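Long-range contacts in 6b protein (Agrobacterium vitis, PDB 3AQ2), which disturbs plant cell proliferation, apparently as a toxin with an ADP-ribosylation fold that is linked to the host microRNA machinery: residues D55-L60 with M139-I144; L65-V70 with M98-L103; L84-P89 with L189-H194. All blocks are in the same frame, centred on the assembly; numbering follows the deposited sequence.

Interaction 1. Residues D55-L60 with M139-I144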
# COMPACT_ATOMS: atom_id res chain seq x y z
N ASP A 55 -0.02 13.21 14.36
CA ASP A 55 -0.81 14.01 13.41
C ASP A 55 -2.21 13.40 13.23
O ASP A 55 -2.61 12.53 14.02
CB ASP A 55 -0.06 14.25 12.08
CG ASP A 55 0.06 13.01 11.19
OD1 ASP A 55 -0.63 11.98 11.42
OD2 ASP A 55 0.85 13.08 10.22
N ASP A 56 -2.95 13.84 12.23
CA ASP A 56 -4.36 13.44 12.12
C ASP A 56 -4.60 12.13 11.36
O ASP A 56 -5.74 11.66 11.31
CB ASP A 56 -5.20 14.56 11.52
CG ASP A 56 -5.29 15.77 12.42
OD1 ASP A 56 -5.52 15.59 13.64
OD2 ASP A 56 -5.14 16.91 11.92
N GLU A 57 -3.56 11.53 10.80
CA GLU A 57 -3.74 10.34 9.95
C GLU A 57 -3.77 9.06 10.79
O GLU A 57 -2.89 8.85 11.63
CB GLU A 57 -2.65 10.25 8.88
CG GLU A 57 -2.96 9.20 7.81
CD GLU A 57 -2.08 9.31 6.57
OE1 GLU A 57 -1.12 10.10 6.56
OE2 GLU A 57 -2.39 8.59 5.59
N TYR A 58 -4.77 8.21 10.57
CA TYR A 58 -4.88 6.97 11.34
C TYR A 58 -5.25 5.80 10.44
O TYR A 58 -5.99 5.97 9.46
CB TYR A 58 -5.90 7.12 12.48
CG TYR A 58 -7.32 7.40 12.01
CD1 TYR A 58 -8.16 6.37 11.63
CD2 TYR A 58 -7.81 8.71 11.95
CE1 TYR A 58 -9.46 6.60 11.20
CE2 TYR A 58 -9.13 8.96 11.51
CZ TYR A 58 -9.94 7.89 11.13
OH TYR A 58 -11.23 8.09 10.69
N LEU A 59 -4.70 4.63 10.75
CA LEU A 59 -5.04 3.41 10.02
C LEU A 59 -6.27 2.80 10.62
O LEU A 59 -6.44 2.78 11.85
CB LEU A 59 -3.91 2.37 10.09
CG LEU A 59 -2.49 2.78 9.70
CD1 LEU A 59 -1.59 1.55 9.74
CD2 LEU A 59 -2.46 3.41 8.32
N LEU A 60 -7.11 2.26 9.74
CA LEU A 60 -8.27 1.48 10.11
C LEU A 60 -7.86 0.03 9.86
O LEU A 60 -7.74 -0.39 8.71
CB LEU A 60 -9.47 1.87 9.24
CG LEU A 60 -9.97 3.33 9.21
CD1 LEU A 60 -8.98 4.27 8.52
CD2 LEU A 60 -11.30 3.42 8.50
N MET A 139 -5.02 0.67 4.97
CA MET A 139 -5.18 2.06 4.54
C MET A 139 -5.69 2.97 5.66
O MET A 139 -6.50 2.55 6.51
CB MET A 139 -6.14 2.14 3.36
CG MET A 139 -5.55 1.54 2.09
SD MET A 139 -6.73 1.53 0.73
CE MET A 139 -8.04 0.55 1.46
N SER A 140 -5.19 4.20 5.65
CA SER A 140 -5.66 5.24 6.55
C SER A 140 -6.98 5.84 6.06
O SER A 140 -7.47 5.50 4.98
CB SER A 140 -4.61 6.35 6.63
OG SER A 140 -4.64 7.09 5.43
N GLN A 141 -7.54 6.77 6.84
CA GLN A 141 -8.81 7.38 6.46
C GLN A 141 -8.63 8.32 5.26
O GLN A 141 -9.61 8.76 4.66
CB GLN A 141 -9.48 8.09 7.64
CG GLN A 141 -9.07 9.56 7.85
CD GLN A 141 -7.73 9.75 8.58
OE1 GLN A 141 -6.83 8.90 8.53
NE2 GLN A 141 -7.60 10.89 9.24
N LEU A 142 -7.38 8.62 4.90
CA LEU A 142 -7.10 9.51 3.77
C LEU A 142 -7.16 8.80 2.41
O LEU A 142 -7.08 9.45 1.37
CB LEU A 142 -5.76 10.23 3.94
CG LEU A 142 -5.62 11.06 5.21
CD1 LEU A 142 -4.24 11.69 5.23
CD2 LEU A 142 -6.69 12.14 5.31
N PHE A 143 -7.29 7.48 2.42
CA PHE A 143 -7.50 6.75 1.17
C PHE A 143 -8.99 6.78 0.84
O PHE A 143 -9.83 6.40 1.68
CB PHE A 143 -7.04 5.30 1.31
CG PHE A 143 -5.54 5.11 1.21
CD1 PHE A 143 -4.72 5.31 2.33
CD2 PHE A 143 -4.94 4.74 0.01
CE1 PHE A 143 -3.33 5.12 2.25
CE2 PHE A 143 -3.56 4.55 -0.09
CZ PHE A 143 -2.75 4.73 1.05
N ILE A 144 -9.32 7.20 -0.37
CA ILE A 144 -10.70 7.19 -0.84
C ILE A 144 -10.81 6.16 -1.96
O ILE A 144 -9.85 5.97 -2.71
CB ILE A 144 -11.15 8.59 -1.34
CG1 ILE A 144 -10.21 9.11 -2.44
CG2 ILE A 144 -11.24 9.58 -0.16
CD1 ILE A 144 -10.79 10.27 -3.25
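A single beta bridge between L59 and S140, with S140 also opening an ST turn and a type I turn that runs to F143, ties strand 58-60 to the loop leading into strand 143-151 of this ADP-ribosylation fold. The side chain of Q141 does most of the work. CG sits between its own backbone N and carbonyl carbon (chi1 88°), and the bend at chi2 brings CD over the ring of Y58, 3.3 Å from CE2; the amide is stacked on that face, the planes 22° apart. Both ends of that amide are engaged by backbone: Y58 N donates to Q141 OE1 almost straight (3.0 Å, 178°), while Q141 NE2 reaches D56 O at 2.9 Å from above its carbonyl plane. A backbone donor at one end and a backbone acceptor at the other fix which way round the amide lies. The backbones add Q141 N to Y58 O and a weak bond from L60 N to M139 O, and L60 CD1 packs on Q141 N.

On the E57 side, the extended glutamate lies beside L142 CD1. Its OE1 forms a salt bridge with R161, which probably stabilises the charge of this buried carboxylate. S140 OG accepts from L142 N in the ST turn and donates to the anti lone pair of E57 OE2 at 2.7 Å.

Interaction 2. Residues L65-V70 with M98-L103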
# COMPACT_ATOMS: atom_id res chain seq x y z
N LEU A 65 -6.13 -6.21 3.80
CA LEU A 65 -4.96 -5.60 3.20
C LEU A 65 -5.25 -5.09 1.80
O LEU A 65 -6.06 -5.68 1.05
CB LEU A 65 -3.82 -6.62 3.13
CG LEU A 65 -3.28 -7.18 4.44
CD1 LEU A 65 -2.27 -8.28 4.15
CD2 LEU A 65 -2.64 -6.07 5.30
N THR A 66 -4.60 -4.00 1.44
CA THR A 66 -4.51 -3.57 0.04
C THR A 66 -3.03 -3.46 -0.35
O THR A 66 -2.15 -3.52 0.52
CB THR A 66 -5.28 -2.27 -0.25
OG1 THR A 66 -4.85 -1.24 0.65
CG2 THR A 66 -6.80 -2.50 -0.08
N TYR A 67 -2.78 -3.28 -1.64
CA TYR A 67 -1.43 -3.46 -2.19
C TYR A 67 -0.97 -2.24 -2.95
O TYR A 67 -1.72 -1.66 -3.75
CB TYR A 67 -1.39 -4.73 -3.07
CG TYR A 67 -1.84 -5.93 -2.27
CD1 TYR A 67 -3.17 -6.35 -2.27
CD2 TYR A 67 -0.93 -6.62 -1.46
CE1 TYR A 67 -3.58 -7.44 -1.49
CE2 TYR A 67 -1.33 -7.70 -0.69
CZ TYR A 67 -2.65 -8.10 -0.70
OH TYR A 67 -3.04 -9.19 0.06
N VAL A 68 0.27 -1.83 -2.67
CA VAL A 68 0.92 -0.77 -3.45
C VAL A 68 2.07 -1.45 -4.19
O VAL A 68 3.01 -1.94 -3.58
CB VAL A 68 1.42 0.41 -2.57
CG1 VAL A 68 2.19 1.41 -3.41
CG2 VAL A 68 0.24 1.09 -1.87
N TYR A 69 1.96 -1.50 -5.51
CA TYR A 69 2.93 -2.20 -6.34
C TYR A 69 4.18 -1.35 -6.58
O TYR A 69 4.10 -0.14 -6.80
CB TYR A 69 2.27 -2.68 -7.63
CG TYR A 69 1.27 -3.77 -7.32
CD1 TYR A 69 -0.09 -3.48 -7.14
CD2 TYR A 69 1.70 -5.08 -7.12
CE1 TYR A 69 -1.00 -4.50 -6.81
CE2 TYR A 69 0.81 -6.10 -6.80
CZ TYR A 69 -0.53 -5.81 -6.64
OH TYR A 69 -1.39 -6.84 -6.30
N VAL A 70 5.35 -2.00 -6.51
CA VAL A 70 6.64 -1.30 -6.55
C VAL A 70 7.71 -2.19 -7.20
O VAL A 70 7.48 -3.38 -7.45
CB VAL A 70 7.13 -0.90 -5.12
CG1 VAL A 70 6.15 0.06 -4.45
CG2 VAL A 70 7.32 -2.14 -4.24
N MET A 98 -6.73 -5.75 -5.46
CA MET A 98 -6.28 -6.85 -6.34
C MET A 98 -4.98 -7.39 -5.77
O MET A 98 -4.01 -6.65 -5.70
CB MET A 98 -6.00 -6.36 -7.76
CG MET A 98 -7.22 -5.95 -8.53
SD MET A 98 -6.69 -5.71 -10.24
CE MET A 98 -8.27 -5.55 -11.05
N PRO A 99 -4.97 -8.67 -5.34
CA PRO A 99 -3.77 -9.21 -4.72
C PRO A 99 -2.69 -9.54 -5.75
O PRO A 99 -2.98 -9.61 -6.96
CB PRO A 99 -4.28 -10.48 -4.03
CG PRO A 99 -5.39 -10.94 -4.90
CD PRO A 99 -6.06 -9.67 -5.39
N PRO A 100 -1.45 -9.74 -5.29
CA PRO A 100 -0.33 -9.93 -6.23
C PRO A 100 -0.43 -11.13 -7.18
O PRO A 100 0.29 -11.17 -8.18
CB PRO A 100 0.90 -10.06 -5.29
CG PRO A 100 0.47 -9.48 -4.00
CD PRO A 100 -1.00 -9.70 -3.89
N TRP A 101 -1.30 -12.10 -6.87
CA TRP A 101 -1.48 -13.28 -7.71
C TRP A 101 -2.69 -13.20 -8.64
O TRP A 101 -2.97 -14.17 -9.36
CB TRP A 101 -1.61 -14.55 -6.85
CG TRP A 101 -2.71 -14.43 -5.81
CD1 TRP A 101 -4.04 -14.72 -5.97
CD2 TRP A 101 -2.55 -13.98 -4.46
NE1 TRP A 101 -4.72 -14.47 -4.80
CE2 TRP A 101 -3.83 -14.02 -3.86
CE3 TRP A 101 -1.45 -13.57 -3.70
CZ2 TRP A 101 -4.04 -13.64 -2.52
CZ3 TRP A 101 -1.67 -13.17 -2.37
CH2 TRP A 101 -2.95 -13.23 -1.80
N LEU A 102 -3.42 -12.09 -8.62
CA LEU A 102 -4.67 -12.03 -9.41
C LEU A 102 -4.40 -12.02 -10.90
O LEU A 102 -5.07 -12.72 -11.68
CB LEU A 102 -5.51 -10.80 -9.02
CG LEU A 102 -6.91 -10.78 -9.64
CD1 LEU A 102 -7.85 -11.80 -8.97
CD2 LEU A 102 -7.51 -9.38 -9.57
N LEU A 103 -3.42 -11.21 -11.29
CA LEU A 103 -3.03 -11.02 -12.69
C LEU A 103 -1.52 -11.13 -12.81
O LEU A 103 -0.80 -10.94 -11.84
CB LEU A 103 -3.46 -9.63 -13.16
CG LEU A 103 -4.96 -9.31 -13.13
CD1 LEU A 103 -5.16 -7.85 -13.48
CD2 LEU A 103 -5.72 -10.21 -14.08
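The ring of Y67 meets P100 face-on: CD of the proline stands over the centre of the ring, 3.8 Å from the centroid and 11° off the ring normal, a CH-pi contact in which the two side chains cross at about a right angle. The pyrrolidine ring extends from there over the CD2 and CE2 side, with P100 CG near Y67 CD2. Across the ring, on its CD1 and CE1 side, the contact passes to P99, where Y67 CE1 lies 3.7 Å from P99 CA and somewhat farther from CB. The indole of W101 folds back beside this proline, with P99 CB over one of its faces, offset toward the rim.

Y69, two residues along the strand, also points toward the loop but uses its edge and tip. Its CE2 approaches P100 CB at 4.2 Å, an outlying apolar contact. The polar edge is the phenol oxygen: Y69 OH donates to M98 O at 2.7 Å, with the oxygen of M98 in the plane of the tyrosine ring, at its edge. The same carbonyl oxygen is 3.5 Å from Y67 CD1, so it sits between the two tyrosines, and the bond from Y69 gives this buried acceptor a partner. The loop is itself braced by L102 N to P99 O, which closes a type I turn from P99 to L102.

On the adjacent strand 133-137, A136 touches Y67, and F134 touches both Y69 and P100, while Y156 of strand 154-161 touches M98 and P99. Strand 66-70, bonded to strand 133-137 and at Y67 to T96 of strand 93-96, presents two tyrosines to the proline-containing connection between strand 93-96 and helix 105-115 of the ADP-ribosylation fold.

Interaction 3. Residues L84-P89 with L189-H194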
# COMPACT_ATOMS: atom_id res chain seq x y z
N LEU A 84 6.05 4.88 2.58
CA LEU A 84 5.16 4.62 1.46
C LEU A 84 5.45 5.64 0.35
O LEU A 84 5.54 6.83 0.63
CB LEU A 84 3.72 4.72 1.93
CG LEU A 84 2.66 4.17 0.97
CD1 LEU A 84 2.72 2.63 0.89
CD2 LEU A 84 1.29 4.65 1.40
N PRO A 85 5.64 5.17 -0.90
CA PRO A 85 5.92 6.08 -2.01
C PRO A 85 4.66 6.62 -2.67
O PRO A 85 3.60 5.98 -2.62
CB PRO A 85 6.63 5.18 -3.03
CG PRO A 85 5.99 3.84 -2.84
CD PRO A 85 5.60 3.76 -1.35
N SER A 86 4.76 7.80 -3.27
CA SER A 86 3.75 8.20 -4.24
C SER A 86 3.97 7.37 -5.51
O SER A 86 5.09 6.94 -5.81
CB SER A 86 3.86 9.69 -4.57
OG SER A 86 5.13 9.96 -5.14
N ASN A 87 2.88 7.14 -6.24
CA ASN A 87 2.96 6.49 -7.55
C ASN A 87 2.11 7.23 -8.59
O ASN A 87 1.74 6.68 -9.63
CB ASN A 87 2.56 5.00 -7.47
CG ASN A 87 1.21 4.79 -6.84
OD1 ASN A 87 0.44 5.75 -6.65
ND2 ASN A 87 0.90 3.53 -6.51
N SER A 88 1.82 8.49 -8.29
CA SER A 88 1.03 9.35 -9.15
C SER A 88 1.40 10.79 -8.79
O SER A 88 1.92 11.04 -7.70
CB SER A 88 -0.46 9.07 -8.88
OG SER A 88 -1.24 9.28 -10.04
N PRO A 89 1.17 11.76 -9.71
CA PRO A 89 1.51 13.15 -9.37
C PRO A 89 0.64 13.73 -8.24
O PRO A 89 -0.30 13.07 -7.77
CB PRO A 89 1.30 13.90 -10.69
CG PRO A 89 0.35 13.09 -11.46
CD PRO A 89 0.65 11.64 -11.08
N LEU A 189 2.54 15.23 3.13
CA LEU A 189 2.45 15.35 1.68
C LEU A 189 3.86 15.35 1.12
O LEU A 189 4.58 16.35 1.21
CB LEU A 189 1.72 16.63 1.28
CG LEU A 189 0.20 16.63 1.30
CD1 LEU A 189 -0.30 18.07 1.13
CD2 LEU A 189 -0.36 15.75 0.19
N SER A 190 4.24 14.22 0.54
CA SER A 190 5.60 14.00 0.04
C SER A 190 5.59 12.82 -0.92
O SER A 190 4.65 12.01 -0.92
CB SER A 190 6.56 13.70 1.19
OG SER A 190 7.90 13.69 0.74
N ASP A 191 6.63 12.69 -1.72
CA ASP A 191 6.73 11.51 -2.58
C ASP A 191 7.24 10.27 -1.84
O ASP A 191 7.18 9.15 -2.36
CB ASP A 191 7.56 11.82 -3.82
CG ASP A 191 6.86 12.80 -4.73
OD1 ASP A 191 5.73 12.51 -5.19
OD2 ASP A 191 7.44 13.88 -4.99
N LEU A 192 7.72 10.48 -0.61
CA LEU A 192 7.96 9.38 0.33
C LEU A 192 7.50 9.83 1.71
O LEU A 192 8.03 10.81 2.26
CB LEU A 192 9.45 9.01 0.41
CG LEU A 192 10.14 8.20 -0.68
CD1 LEU A 192 11.61 8.08 -0.32
CD2 LEU A 192 9.53 6.81 -0.84
N ILE A 193 6.51 9.13 2.25
CA ILE A 193 5.97 9.45 3.57
C ILE A 193 6.27 8.35 4.58
O ILE A 193 6.43 7.19 4.22
CB ILE A 193 4.44 9.74 3.51
CG1 ILE A 193 3.65 8.51 3.03
CG2 ILE A 193 4.17 10.95 2.60
CD1 ILE A 193 2.13 8.65 3.20
N HIS A 194 6.36 8.72 5.85
CA HIS A 194 6.40 7.74 6.92
C HIS A 194 5.03 7.06 7.03
O HIS A 194 4.01 7.72 7.23
CB HIS A 194 6.77 8.45 8.23
CG HIS A 194 6.61 7.61 9.45
ND1 HIS A 194 7.01 6.29 9.52
CD2 HIS A 194 6.16 7.92 10.68
CE1 HIS A 194 6.77 5.82 10.73
NE2 HIS A 194 6.25 6.79 11.45
O HOH W 1 3.75 13.32 -6.80
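Backbone hydrogen bonds pair L84 with I193 in an antiparallel, hydrogen-bonded fashion: L84 N donates to I193 O at 2.9 Å, and I193 N returns the bond to L84 O at 3.0 Å. P85 and L192 follow as a non-hydrogen-bonded pair, a position where no N-H is asked for by the partner strand. Beyond it S86 N donates to D191 O (2.9 Å), and the CA of P85 and of L192 make CA-H...O contacts with D191 O and L84 O, respectively.

The polar side-chain contact joins S86 and D191: S86 OG, set between its own backbone N and carbonyl carbon (chi1 61°), donates to D191 OD1 at 2.6 Å, on the anti side and close to the carboxylate plane. A water donates to the same OD1 at 2.7 Å and to S88 O, so one carboxylate oxygen joins strand end and following loop. S86 OG also bonds to F121 N.

Apolar contacts are modest. L84 CB packs on I193 CG1 at 3.9 Å on one face of the ribbon, and P85 CB meets L192 CD2 at 4.0 Å on the other.

This two-stranded ribbon, 83-85 with 192-194, lies against the four-stranded sheet: L84 rests on V68, L135 and I137, while P85 touches V70 and L135. Helix 72-81 packs on P85 and L192, through C78 and L77 respectively.

The three contacts meet around strand 66-70 and its neighbours. Interactions 1 and 2, with centres about 19 Å apart on opposite sides of the chain's centre, touch where M139 CG packs against T66 OG1 at 3.2 Å. Interaction 3, its centre about 14 Å from that of interaction 1, reaches it through F143 CZ and L84 CD2 (4.1 Å). Strand 66-70 has two sides: Y67 and Y69 serve interaction 2, while V68 and V70 face interaction 3, V68 CG2 lying 4.0 Å from L84 CD1. In sequence, interaction 2 falls wholly between the two segments of interaction 1, whereas the segments of interaction 3 alternate with those of both others.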